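Local coordinates for protein phosphoribosylamine--glycine ligase (Thermotoga maritima, PDB 1VKZ) that joins glycine to 5-phosphoribosylamine at the cost of ATP, giving glycinamide ribonucleotide in the de novo purine pathway, at residues G118-R123 against G279-L284; L197-V202 against L272-H277; F208-F213 against K247-F252; G268-G273 against L284-R289. One frame throughout, in Å; residues are numbered along the deposited sequence.

Interaction 1. Residues G118-R123 against G279-L284; sequences GIRTAR and GDPYIL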
loop_
_atom_site.group_PDB
_atom_site.type_symbol
_atom_site.label_atom_id
_atom_site.label_comp_id
_atom_site.label_asym_id
_atom_site.label_seq_id
_atom_site.Cartn_x
_atom_site.Cartn_y
_atom_site.Cartn_z
ATOM N N GLY A 118 -0.581 24.047 3.825
ATOM C CA GLY A 118 0.181 24.449 2.621
ATOM C C GLY A 118 0.887 23.309 1.908
ATOM O O GLY A 118 2.019 23.469 1.468
ATOM N N ILE A 119 0.208 22.162 1.803
ATOM C CA ILE A 119 0.750 20.965 1.195
ATOM C C ILE A 119 0.246 20.894 -0.256
ATOM O O ILE A 119 -0.958 20.941 -0.526
ATOM C CB ILE A 119 0.325 19.736 2.004
ATOM C CG1 ILE A 119 0.967 19.751 3.411
ATOM C CG2 ILE A 119 0.704 18.450 1.296
ATOM C CD1 ILE A 119 0.136 19.075 4.430
ATOM N N ARG A 120 1.182 20.778 -1.191
ATOM C CA ARG A 120 0.868 20.970 -2.583
ATOM C C ARG A 120 -0.016 19.841 -3.056
ATOM O O ARG A 120 0.349 18.679 -2.988
ATOM C CB ARG A 120 2.138 21.072 -3.423
ATOM C CG ARG A 120 1.882 21.387 -4.892
ATOM C CD ARG A 120 3.153 21.423 -5.762
ATOM N NE ARG A 120 4.211 22.269 -5.194
ATOM C CZ ARG A 120 5.172 21.862 -4.361
ATOM N NH1 ARG A 120 5.244 20.605 -3.962
ATOM N NH2 ARG A 120 6.077 22.728 -3.922
ATOM N N THR A 121 -1.209 20.202 -3.502
ATOM C CA THR A 121 -2.169 19.227 -3.949
ATOM C C THR A 121 -3.036 19.868 -5.016
ATOM O O THR A 121 -3.013 21.064 -5.185
ATOM C CB THR A 121 -2.988 18.713 -2.716
ATOM O OG1 THR A 121 -3.809 17.618 -3.093
ATOM C CG2 THR A 121 -3.971 19.754 -2.186
ATOM N N ALA A 122 -3.771 19.048 -5.739
ATOM C CA ALA A 122 -4.642 19.529 -6.782
ATOM C C ALA A 122 -5.749 20.345 -6.199
ATOM O O ALA A 122 -6.197 20.092 -5.088
ATOM C CB ALA A 122 -5.239 18.364 -7.562
ATOM N N ARG A 123 -6.190 21.324 -6.970
ATOM C CA ARG A 123 -7.383 22.091 -6.663
ATOM C C ARG A 123 -8.570 21.126 -6.643
ATOM O O ARG A 123 -8.579 20.132 -7.354
ATOM C CB ARG A 123 -7.562 23.174 -7.722
ATOM C CG ARG A 123 -8.156 24.464 -7.226
ATOM C CD ARG A 123 -8.229 25.557 -8.309
ATOM N NE ARG A 123 -8.408 24.981 -9.650
ATOM C CZ ARG A 123 -9.545 24.445 -10.130
ATOM N NH1 ARG A 123 -10.652 24.391 -9.394
ATOM N NH2 ARG A 123 -9.566 23.946 -11.363
ATOM N N GLY A 279 7.379 19.869 -12.741
ATOM C CA GLY A 279 8.546 19.932 -11.852
ATOM C C GLY A 279 8.273 19.679 -10.368
ATOM O O GLY A 279 9.205 19.529 -9.582
ATOM N N ASP A 280 7.010 19.642 -9.963
ATOM C CA ASP A 280 6.689 19.596 -8.538
ATOM C C ASP A 280 5.866 18.392 -8.219
ATOM O O ASP A 280 5.031 18.002 -9.013
ATOM C CB ASP A 280 5.917 20.853 -8.113
ATOM C CG ASP A 280 6.721 22.127 -8.314
ATOM O OD1 ASP A 280 7.240 22.323 -9.431
ATOM O OD2 ASP A 280 6.891 22.980 -7.417
ATOM N N PRO A 281 6.110 17.800 -7.055
ATOM C CA PRO A 281 5.289 16.728 -6.564
ATOM C C PRO A 281 4.023 17.218 -5.849
ATOM O O PRO A 281 4.098 18.053 -4.932
ATOM C CB PRO A 281 6.222 16.011 -5.573
ATOM C CG PRO A 281 7.065 17.061 -5.050
ATOM C CD PRO A 281 7.223 18.083 -6.134
ATOM N N TYR A 282 2.893 16.649 -6.287
ATOM C CA TYR A 282 1.563 16.833 -5.702
ATOM C C TYR A 282 1.132 15.541 -5.017
ATOM O O TYR A 282 1.383 14.430 -5.527
ATOM C CB TYR A 282 0.543 17.174 -6.789
ATOM C CG TYR A 282 0.746 18.513 -7.409
ATOM C CD1 TYR A 282 1.759 18.731 -8.325
ATOM C CD2 TYR A 282 -0.071 19.571 -7.084
ATOM C CE1 TYR A 282 1.950 19.978 -8.896
ATOM C CE2 TYR A 282 0.115 20.832 -7.638
ATOM C CZ TYR A 282 1.119 21.028 -8.538
ATOM O OH TYR A 282 1.279 22.266 -9.094
ATOM N N ILE A 283 0.487 15.706 -3.856
ATOM C CA ILE A 283 -0.075 14.591 -3.111
ATOM C C ILE A 283 -1.459 14.261 -3.593
ATOM O O ILE A 283 -2.381 15.054 -3.413
ATOM C CB ILE A 283 -0.123 14.876 -1.604
ATOM C CG1 ILE A 283 1.297 15.115 -1.086
ATOM C CG2 ILE A 283 -0.783 13.706 -0.882
ATOM C CD1 ILE A 283 1.400 15.387 0.372
ATOM N N LEU A 284 -1.581 13.068 -4.187
ATOM C CA LEU A 284 -2.841 12.512 -4.655
ATOM C C LEU A 284 -3.631 11.895 -3.546
ATOM O O LEU A 284 -4.853 11.858 -3.626
ATOM C CB LEU A 284 -2.589 11.434 -5.704
ATOM C CG LEU A 284 -1.916 11.953 -6.967
ATOM C CD1 LEU A 284 -1.807 10.826 -7.967
ATOM C CD2 LEU A 284 -2.698 13.113 -7.511
#

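Interaction 2. Residues L197-V202 against L272-H277; sequences LSAMAV and LGLMLH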
loop_
_atom_site.group_PDB
_atom_site.type_symbol
_atom_site.label_atom_id
_atom_site.label_comp_id
_atom_site.label_asym_id
_atom_site.label_seq_id
_atom_site.Cartn_x
_atom_site.Cartn_y
_atom_site.Cartn_z
ATOM N N LEU A 197 3.813 8.591 -8.883
ATOM C CA LEU A 197 4.930 8.148 -8.054
ATOM C C LEU A 197 4.524 8.039 -6.579
ATOM O O LEU A 197 3.766 8.832 -6.068
ATOM C CB LEU A 197 6.068 9.149 -8.178
ATOM C CG LEU A 197 7.319 8.955 -7.329
ATOM C CD1 LEU A 197 8.112 7.690 -7.738
ATOM C CD2 LEU A 197 8.181 10.205 -7.449
ATOM N N SER A 198 5.052 7.045 -5.893
ATOM C CA SER A 198 4.707 6.843 -4.510
ATOM C C SER A 198 5.932 7.161 -3.698
ATOM O O SER A 198 7.050 6.969 -4.169
ATOM C CB SER A 198 4.248 5.403 -4.249
ATOM O OG SER A 198 5.338 4.513 -4.042
ATOM N N ALA A 199 5.725 7.669 -2.491
ATOM C CA ALA A 199 6.799 7.814 -1.551
ATOM C C ALA A 199 6.344 7.293 -0.177
ATOM O O ALA A 199 5.235 7.502 0.223
ATOM C CB ALA A 199 7.235 9.229 -1.517
HETATM N N MSE A 200 7.225 6.590 0.507
HETATM C CA MSE A 200 6.922 5.896 1.739
HETATM C C MSE A 200 7.974 6.208 2.769
HETATM O O MSE A 200 9.169 6.263 2.489
HETATM C CB MSE A 200 6.923 4.373 1.519
HETATM C CG MSE A 200 5.550 3.736 1.429
HETATM SE SE MSE A 200 5.552 2.109 0.274
HETATM C CE MSE A 200 5.437 3.164 -1.475
ATOM N N ALA A 201 7.535 6.362 3.993
ATOM C CA ALA A 201 8.471 6.630 5.053
ATOM C C ALA A 201 8.097 5.911 6.355
ATOM O O ALA A 201 6.907 5.674 6.664
ATOM C CB ALA A 201 8.579 8.119 5.265
ATOM N N VAL A 202 9.146 5.572 7.104
ATOM C CA VAL A 202 9.023 5.203 8.513
ATOM C C VAL A 202 9.110 6.504 9.273
ATOM O O VAL A 202 9.980 7.319 9.007
ATOM C CB VAL A 202 10.134 4.232 8.990
ATOM C CG1 VAL A 202 9.778 3.663 10.329
ATOM C CG2 VAL A 202 10.328 3.085 8.005
ATOM N N LEU A 272 2.820 8.427 0.582
ATOM C CA LEU A 272 2.333 9.490 -0.257
ATOM C C LEU A 272 2.190 8.966 -1.657
ATOM O O LEU A 272 3.148 8.503 -2.243
ATOM C CB LEU A 272 3.338 10.642 -0.275
ATOM C CG LEU A 272 3.813 11.259 1.025
ATOM C CD1 LEU A 272 4.586 12.529 0.762
ATOM C CD2 LEU A 272 2.677 11.520 1.936
ATOM N N GLY A 273 0.998 9.014 -2.215
ATOM C CA GLY A 273 0.829 8.769 -3.645
ATOM C C GLY A 273 0.955 10.113 -4.294
ATOM O O GLY A 273 0.188 11.028 -3.954
ATOM N N LEU A 274 1.929 10.258 -5.190
ATOM C CA LEU A 274 2.275 11.563 -5.744
ATOM C C LEU A 274 2.063 11.594 -7.240
ATOM O O LEU A 274 1.841 10.585 -7.875
ATOM C CB LEU A 274 3.713 11.917 -5.435
ATOM C CG LEU A 274 4.047 11.924 -3.940
ATOM C CD1 LEU A 274 5.562 11.734 -3.697
ATOM C CD2 LEU A 274 3.552 13.201 -3.287
HETATM N N MSE A 275 2.101 12.803 -7.769
HETATM C CA MSE A 275 2.025 13.089 -9.176
HETATM C C MSE A 275 3.078 14.173 -9.417
HETATM O O MSE A 275 2.987 15.269 -8.859
HETATM C CB MSE A 275 0.634 13.625 -9.523
HETATM C CG MSE A 275 0.429 13.884 -10.995
HETATM SE SE MSE A 275 0.703 12.244 -12.013
HETATM C CE MSE A 275 -1.181 11.493 -11.868
ATOM N N LEU A 276 4.077 13.867 -10.235
ATOM C CA LEU A 276 5.056 14.861 -10.612
ATOM C C LEU A 276 4.445 15.589 -11.762
ATOM O O LEU A 276 4.164 14.991 -12.776
ATOM C CB LEU A 276 6.400 14.221 -10.991
ATOM C CG LEU A 276 7.010 13.392 -9.837
ATOM C CD1 LEU A 276 8.277 12.670 -10.283
ATOM C CD2 LEU A 276 7.286 14.247 -8.567
ATOM N N HIS A 277 4.201 16.874 -11.557
ATOM C CA HIS A 277 3.512 17.719 -12.498
ATOM C C HIS A 277 4.238 19.051 -12.555
ATOM O O HIS A 277 4.422 19.703 -11.537
ATOM C CB HIS A 277 2.076 17.893 -12.043
ATOM C CG HIS A 277 1.320 18.924 -12.805
ATOM N ND1 HIS A 277 1.086 18.828 -14.160
ATOM C CD2 HIS A 277 0.737 20.077 -12.399
ATOM C CE1 HIS A 277 0.399 19.884 -14.560
ATOM N NE2 HIS A 277 0.163 20.651 -13.509
#

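Interaction 3. Residues F208-F213 against K247-F252; sequences FVILPF and KIEELF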
loop_
_atom_site.group_PDB
_atom_site.type_symbol
_atom_site.label_atom_id
_atom_site.label_comp_id
_atom_site.label_asym_id
_atom_site.label_seq_id
_atom_site.Cartn_x
_atom_site.Cartn_y
_atom_site.Cartn_z
ATOM N N PHE A 208 11.471 11.213 10.200
ATOM C CA PHE A 208 11.106 10.191 9.219
ATOM C C PHE A 208 12.310 9.750 8.380
ATOM O O PHE A 208 13.261 10.510 8.198
ATOM C CB PHE A 208 9.980 10.691 8.290
ATOM C CG PHE A 208 10.348 11.907 7.477
ATOM C CD1 PHE A 208 10.204 13.178 7.997
ATOM C CD2 PHE A 208 10.812 11.780 6.204
ATOM C CE1 PHE A 208 10.540 14.305 7.242
ATOM C CE2 PHE A 208 11.166 12.906 5.459
ATOM C CZ PHE A 208 11.026 14.161 5.985
ATOM N N VAL A 209 12.258 8.527 7.859
ATOM C CA VAL A 209 13.217 8.103 6.843
ATOM C C VAL A 209 12.416 7.698 5.642
ATOM O O VAL A 209 11.415 7.007 5.767
ATOM C CB VAL A 209 14.198 6.986 7.313
ATOM C CG1 VAL A 209 14.634 7.253 8.741
ATOM C CG2 VAL A 209 13.626 5.594 7.215
ATOM N N ILE A 210 12.837 8.153 4.471
ATOM C CA ILE A 210 12.178 7.768 3.215
ATOM C C ILE A 210 12.731 6.436 2.741
ATOM O O ILE A 210 13.922 6.230 2.721
ATOM C CB ILE A 210 12.363 8.845 2.150
ATOM C CG1 ILE A 210 11.667 10.125 2.591
ATOM C CG2 ILE A 210 11.753 8.372 0.838
ATOM C CD1 ILE A 210 11.777 11.248 1.652
ATOM N N LEU A 211 11.850 5.525 2.369
ATOM C CA LEU A 211 12.259 4.230 1.881
ATOM C C LEU A 211 12.603 4.249 0.374
ATOM O O LEU A 211 12.254 5.175 -0.338
ATOM C CB LEU A 211 11.161 3.232 2.201
ATOM C CG LEU A 211 11.039 3.064 3.710
ATOM C CD1 LEU A 211 9.800 2.257 4.109
ATOM C CD2 LEU A 211 12.299 2.416 4.237
ATOM N N PRO A 212 13.309 3.236 -0.106
ATOM C CA PRO A 212 13.606 3.140 -1.494
ATOM C C PRO A 212 12.357 3.298 -2.339
ATOM O O PRO A 212 11.337 2.671 -2.055
ATOM C CB PRO A 212 14.124 1.708 -1.627
ATOM C CG PRO A 212 14.694 1.403 -0.384
ATOM C CD PRO A 212 13.874 2.096 0.635
ATOM N N PHE A 213 12.448 4.091 -3.386
ATOM C CA PHE A 213 11.343 4.255 -4.338
ATOM C C PHE A 213 11.234 3.026 -5.238
ATOM O O PHE A 213 12.255 2.469 -5.698
ATOM C CB PHE A 213 11.516 5.545 -5.164
ATOM C CG PHE A 213 11.497 6.779 -4.326
ATOM C CD1 PHE A 213 12.627 7.192 -3.640
ATOM C CD2 PHE A 213 10.339 7.509 -4.163
ATOM C CE1 PHE A 213 12.602 8.341 -2.835
ATOM C CE2 PHE A 213 10.318 8.659 -3.340
ATOM C CZ PHE A 213 11.437 9.054 -2.682
ATOM N N LYS A 247 11.947 18.069 -2.557
ATOM C CA LYS A 247 10.542 18.495 -2.551
ATOM C C LYS A 247 9.636 17.468 -1.903
ATOM O O LYS A 247 8.676 17.835 -1.235
ATOM C CB LYS A 247 10.069 18.775 -3.983
ATOM C CG LYS A 247 10.771 19.962 -4.622
ATOM C CD LYS A 247 10.318 20.169 -6.056
ATOM C CE LYS A 247 11.241 21.112 -6.792
ATOM N NZ LYS A 247 10.722 21.414 -8.163
ATOM N N ILE A 248 9.952 16.185 -2.112
ATOM C CA ILE A 248 9.224 15.075 -1.501
ATOM C C ILE A 248 9.402 15.081 -0.008
ATOM O O ILE A 248 8.448 14.823 0.736
ATOM C CB ILE A 248 9.651 13.703 -2.109
ATOM C CG1 ILE A 248 8.992 13.526 -3.488
ATOM C CG2 ILE A 248 9.197 12.554 -1.233
ATOM C CD1 ILE A 248 9.391 12.249 -4.255
ATOM N N GLU A 249 10.632 15.358 0.423
ATOM C CA GLU A 249 10.965 15.501 1.839
ATOM C C GLU A 249 10.164 16.612 2.490
ATOM O O GLU A 249 9.708 16.483 3.615
ATOM C CB GLU A 249 12.441 15.844 1.996
ATOM C CG GLU A 249 13.405 14.696 1.740
ATOM C CD GLU A 249 14.857 15.087 2.007
ATOM O OE1 GLU A 249 15.302 16.144 1.502
ATOM O OE2 GLU A 249 15.570 14.331 2.714
ATOM N N GLU A 250 10.015 17.709 1.756
ATOM C CA GLU A 250 9.297 18.882 2.224
ATOM C C GLU A 250 7.818 18.582 2.380
ATOM O O GLU A 250 7.186 19.100 3.290
ATOM C CB GLU A 250 9.529 20.045 1.254
ATOM C CG GLU A 250 8.901 21.366 1.661
ATOM C CD GLU A 250 9.361 22.534 0.785
ATOM O OE1 GLU A 250 10.594 22.648 0.508
ATOM O OE2 GLU A 250 8.490 23.351 0.383
ATOM N N LEU A 251 7.270 17.735 1.503
ATOM C CA LEU A 251 5.885 17.248 1.654
ATOM C C LEU A 251 5.703 16.449 2.934
ATOM O O LEU A 251 4.685 16.608 3.633
ATOM C CB LEU A 251 5.459 16.405 0.446
ATOM C CG LEU A 251 5.151 17.180 -0.836
ATOM C CD1 LEU A 251 4.832 16.225 -2.019
ATOM C CD2 LEU A 251 4.032 18.205 -0.607
ATOM N N PHE A 252 6.669 15.581 3.229
ATOM C CA PHE A 252 6.674 14.827 4.488
ATOM C C PHE A 252 6.755 15.732 5.715
ATOM O O PHE A 252 5.986 15.553 6.676
ATOM C CB PHE A 252 7.827 13.839 4.501
ATOM C CG PHE A 252 7.520 12.554 3.827
ATOM C CD1 PHE A 252 6.566 11.708 4.344
ATOM C CD2 PHE A 252 8.196 12.177 2.681
ATOM C CE1 PHE A 252 6.284 10.514 3.712
ATOM C CE2 PHE A 252 7.928 10.986 2.059
ATOM C CZ PHE A 252 6.982 10.158 2.569
#

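Interaction 4. Residues G268-G273 against L284-R289; sequences GFLYLG and LEYNVR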
loop_
_atom_site.group_PDB
_atom_site.type_symbol
_atom_site.label_atom_id
_atom_site.label_comp_id
_atom_site.label_asym_id
_atom_site.label_seq_id
_atom_site.Cartn_x
_atom_site.Cartn_y
_atom_site.Cartn_z
ATOM N N GLY A 268 4.606 5.365 12.819
ATOM C CA GLY A 268 4.341 4.271 11.892
ATOM C C GLY A 268 4.893 4.482 10.512
ATOM O O GLY A 268 5.990 4.954 10.347
ATOM N N PHE A 269 4.121 4.106 9.511
ATOM C CA PHE A 269 4.540 4.221 8.135
ATOM C C PHE A 269 3.615 5.220 7.480
ATOM O O PHE A 269 2.394 5.188 7.702
ATOM C CB PHE A 269 4.414 2.867 7.407
ATOM C CG PHE A 269 5.116 1.760 8.084
ATOM C CD1 PHE A 269 6.453 1.591 7.917
ATOM C CD2 PHE A 269 4.447 0.911 8.925
ATOM C CE1 PHE A 269 7.091 0.602 8.530
ATOM C CE2 PHE A 269 5.091 -0.061 9.555
ATOM C CZ PHE A 269 6.420 -0.227 9.357
ATOM N N LEU A 270 4.173 6.066 6.629
ATOM C CA LEU A 270 3.367 7.051 5.901
ATOM C C LEU A 270 3.670 6.931 4.434
ATOM O O LEU A 270 4.811 7.049 4.011
ATOM C CB LEU A 270 3.663 8.469 6.385
ATOM C CG LEU A 270 2.980 9.576 5.560
ATOM C CD1 LEU A 270 1.440 9.379 5.481
ATOM C CD2 LEU A 270 3.325 10.915 6.126
ATOM N N TYR A 271 2.620 6.761 3.648
ATOM C CA TYR A 271 2.721 6.606 2.196
ATOM C C TYR A 271 2.093 7.842 1.546
ATOM O O TYR A 271 0.993 8.276 1.950
ATOM C CB TYR A 271 2.030 5.306 1.776
ATOM C CG TYR A 271 1.750 5.124 0.322
ATOM C CD1 TYR A 271 0.789 5.885 -0.324
ATOM C CD2 TYR A 271 2.385 4.129 -0.401
ATOM C CE1 TYR A 271 0.508 5.685 -1.660
ATOM C CE2 TYR A 271 2.130 3.930 -1.745
ATOM C CZ TYR A 271 1.190 4.703 -2.362
ATOM O OH TYR A 271 0.937 4.523 -3.702
ATOM N N LEU A 272 2.820 8.427 0.582
ATOM C CA LEU A 272 2.333 9.490 -0.257
ATOM C C LEU A 272 2.190 8.966 -1.657
ATOM O O LEU A 272 3.148 8.503 -2.243
ATOM C CB LEU A 272 3.338 10.642 -0.275
ATOM C CG LEU A 272 3.813 11.259 1.025
ATOM C CD1 LEU A 272 4.586 12.529 0.762
ATOM C CD2 LEU A 272 2.677 11.520 1.936
ATOM N N GLY A 273 0.998 9.014 -2.215
ATOM C CA GLY A 273 0.829 8.769 -3.645
ATOM C C GLY A 273 0.955 10.113 -4.294
ATOM O O GLY A 273 0.188 11.028 -3.954
ATOM N N LEU A 284 -1.581 13.068 -4.187
ATOM C CA LEU A 284 -2.841 12.512 -4.655
ATOM C C LEU A 284 -3.631 11.895 -3.546
ATOM O O LEU A 284 -4.853 11.858 -3.626
ATOM C CB LEU A 284 -2.589 11.434 -5.704
ATOM C CG LEU A 284 -1.916 11.953 -6.967
ATOM C CD1 LEU A 284 -1.807 10.826 -7.967
ATOM C CD2 LEU A 284 -2.698 13.113 -7.511
ATOM N N GLU A 285 -2.923 11.384 -2.538
ATOM C CA GLU A 285 -3.541 10.749 -1.398
ATOM C C GLU A 285 -2.491 10.331 -0.407
ATOM O O GLU A 285 -1.326 10.180 -0.727
ATOM C CB GLU A 285 -4.387 9.533 -1.791
ATOM C CG GLU A 285 -3.574 8.342 -2.208
ATOM C CD GLU A 285 -4.404 7.206 -2.769
ATOM O OE1 GLU A 285 -5.606 7.395 -3.125
ATOM O OE2 GLU A 285 -3.817 6.108 -2.853
ATOM N N TYR A 286 -2.943 10.160 0.817
ATOM C CA TYR A 286 -2.163 9.653 1.939
ATOM C C TYR A 286 -2.637 8.221 2.218
ATOM O O TYR A 286 -3.829 7.938 2.204
ATOM C CB TYR A 286 -2.464 10.498 3.170
ATOM C CG TYR A 286 -1.863 11.883 3.225
ATOM C CD1 TYR A 286 -0.501 12.081 3.079
ATOM C CD2 TYR A 286 -2.658 12.988 3.477
ATOM C CE1 TYR A 286 0.034 13.358 3.131
ATOM C CE2 TYR A 286 -2.132 14.246 3.552
ATOM C CZ TYR A 286 -0.795 14.422 3.374
ATOM O OH TYR A 286 -0.272 15.670 3.481
ATOM N N ASN A 287 -1.694 7.318 2.437
ATOM C CA ASN A 287 -1.994 6.046 3.071
ATOM C C ASN A 287 -1.137 5.946 4.317
ATOM O O ASN A 287 -0.061 6.510 4.390
ATOM C CB ASN A 287 -1.758 4.882 2.101
ATOM C CG ASN A 287 -2.725 4.904 0.908
ATOM O OD1 ASN A 287 -3.617 5.788 0.801
ATOM N ND2 ASN A 287 -2.574 3.923 0.011
ATOM N N VAL A 288 -1.659 5.283 5.327
ATOM C CA VAL A 288 -0.987 5.227 6.642
ATOM C C VAL A 288 -0.404 3.864 6.884
ATOM O O VAL A 288 -0.384 3.385 7.998
ATOM C CB VAL A 288 -1.931 5.599 7.799
ATOM C CG1 VAL A 288 -2.315 7.091 7.686
ATOM C CG2 VAL A 288 -3.143 4.703 7.815
ATOM N N ARG A 289 0.057 3.240 5.822
ATOM C CA ARG A 289 0.789 2.021 5.909
ATOM C C ARG A 289 1.514 1.850 4.573
ATOM O O ARG A 289 1.304 2.625 3.650
ATOM C CB ARG A 289 -0.151 0.863 6.199
ATOM C CG ARG A 289 -1.464 0.901 5.435
ATOM C CD ARG A 289 -1.321 0.787 3.931
ATOM N NE ARG A 289 -2.601 0.877 3.229
ATOM C CZ ARG A 289 -2.755 0.730 1.910
ATOM N NH1 ARG A 289 -1.710 0.473 1.123
ATOM N NH2 ARG A 289 -3.964 0.833 1.374
HETATM O O HOH W 1 1.751 3.231 9.981
#

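Interaction 1. Residues G118-R123 against G279-L284
Three hydrogen bonds tie loop 118-123 to the strand starting at Asp280. A nearly straight one runs backbone to backbone: Ile283 N donates a hydrogen bond to Arg120 O at 3.1 Å (171° at the hydrogen). Beside it, Thr121 OG1, anti to its backbone N, donates to Ile283 O at 3.0 Å; threonine suits the place because this hydroxyl also receives a bond from Lys111 NZ. Arg120 supplies the third, NH1 reaching Pro281 O at 3.0 Å in the plane of the guanidinium. Its chain runs fully extended to CD, then bends at chi3 (-50°), swinging the guanidinium over Asp280. The carboxylate oxygen OD2 sits 3.6 Å from Arg120 NE but over a face of the group, so the attraction is of charge alone, without a directed hydrogen bond. The methylene part of Arg120 lies across the Tyr282 ring: CD stands 3.5 Å from the ring centroid, a CH-pi contact over the face centre, with the guanidinium turned 74° from the ring. Arginine thus serves as an apolar shaft with a charged end. On the buried side Ile119 CG2 presses on Ile283 CD1 at 3.3 Å, a tight fit, and Met114 of helix 107-116 touches both isoleucines. The loop, following a Schellman-capped helix, runs about at right angles to strand 280-287, outermost in its sheet with 269-277, 195-204 and 207-210 in the ATP-grasp domain.

Interaction 2. Residues L197-V202 against L272-H277
This is an antiparallel pairing of the two central strands in one four-stranded antiparallel sheet of the ATP-grasp domain, ordered 207-210, 195-204, 269-277, 280-287. Four backbone hydrogen bonds make two hydrogen-bonded pairs. Ala199 and Leu272 exchange the more regular set: Leu272 N reaches Ala199 O at 2.6 Å almost in line (177°), and Ala199 N answers to Leu272 O at 2.7 Å. Leu197 and Leu274 pair less evenly. Leu274 N meets Leu197 O at a very short 2.5 Å, nearly along the C=O axis, whereas Leu197 N comes to Leu274 O at 3.0 Å from above the carbonyl plane. Between them Ser198 and Gly273 form a non-hydrogen-bonded pair, their CA atoms 4.4 Å apart. On the sheet face that carries Leu197, Ala199, Leu272 and Leu274, the small Ala199 lets Leu274 lean in, CD1 resting 3.7 Å from Ala199 CB. Leu197, with CG anti to its N, sends CD2 obliquely to Leu276 CD1 at 3.8 Å. Branched aliphatic chains suit this face because helix 242-261 packs on it. Leu197 and Ser198 lie within the predicted ATP-binding range, consistent with the place of this twisted antiparallel sheet in the ATP-grasp fold.

Interaction 3. Residues F208-F213 against K247-F252
Ile248 is the first residue of the helical segment to meet 208-213. Its CD1 and the Phe213 ring come tip to tip, CE2 lying 3.8 Å away, while the other branch, CG2, touches Ile210 CD1 at 4.1 Å; a beta-branched residue suits the spot because it can serve two neighbours. Glu249 follows at the more open margin. Its aliphatic CG rests 3.8 Å from Ile210 CD1, the chains crossing at about a right angle, and its backbone O lies 3.6 Å from Phe208 CZ. One helical turn after Ile248 comes Phe252, the strand's main partner. Its CB sits over one face of the Phe208 ring, 3.7 Å from the centroid, a CH-pi contact displaced toward the rim. The two rings are inclined at 30° and slid apart, so they barely overlap, with centroids 5.2 Å apart. Phe208 holds CG between its backbone N and carbonyl carbon (chi1 61°), the crowded position, and so lays its ring against the helix. An alanine here, without the ring under Phe252 CB, would probably leave the helix less firmly packed on the strand beside Glu249. Ile210, extended along its chain, brings CG1 and CD1 to the Phe252 ring, with CD1 3.8 Å from Phe252 CD2. The axes of 208-210 and 247-252 approach to 10.2 Å, running in broadly opposite directions; strand 207-210 is one of the two outermost, and Phe252 reaches on to Ala201, Leu270 and Leu272 of the next two strands, Leu251 touching Pro281 and Ile283 of the fourth.

Interaction 4. Residues G268-G273 against L284-R289
Among backbone hydrogen bonds, Tyr271 N reaches Asn287 O at 2.8 Å and Asn287 N reaches Tyr271 O at 2.9 Å, each donor above the acceptor's carbonyl plane. Gly273 N bonds to Glu285 O, while Gly273 O takes Leu284 N at 2.7 Å and, weakly, Glu285 N. Two residues face one glycine, a classic beta bulge in the hairpin of strands 269-277 and 280-287; a CB on Gly273 would come 3.6 Å from Glu285 CG, so a residue without a side chain suits it. Glu285 and Asn287, predicted magnesium ligands, point to the face bearing Tyr271; Glu285 also forms a salt bridge with Lys107, probably steadying its charge. A water accepts from Phe269 N at 2.6 Å and donates to Val288 O. Of the side chains, Tyr271, CG anti to N, turns its ring alongside Asn287, Tyr271 CD1 3.7 Å from Asn287 CB and the ring and amide planes 17° apart. A serine here, lacking the ring, would probably leave Asn287 less well held and loosen the packing on Ser198 and Met200. On the other face Leu272 CD2 lies 3.4 Å from Tyr286 CD1 at the ring edge and Leu270 CD1 4.1 Å from Tyr286 CD1, while Tyr286 OH bonds to Thr255.

All four contacts belong to one sheet and its cover. Interactions 2 and 4 share Leu272 and Gly273 and lie on opposite edges of strand 269-277, their centres about 8 Å apart; Ala201 O and Leu270 N, 2.8 Å apart, continue the pairing of strands 195-204 and 269-277. Interaction 3 lays helix 242-261 over that sheet, its centre about 8 Å from that of interaction 2, and Phe252 CZ meets Leu272 CG at 3.7 Å. Interaction 1 shares Leu284 with interaction 4 and meets the helix where Gly279 O lies 2.8 Å from Lys247 NZ. The predicted metal ligands fall in interaction 4, and interaction 2 holds part of the predicted ATP-binding range.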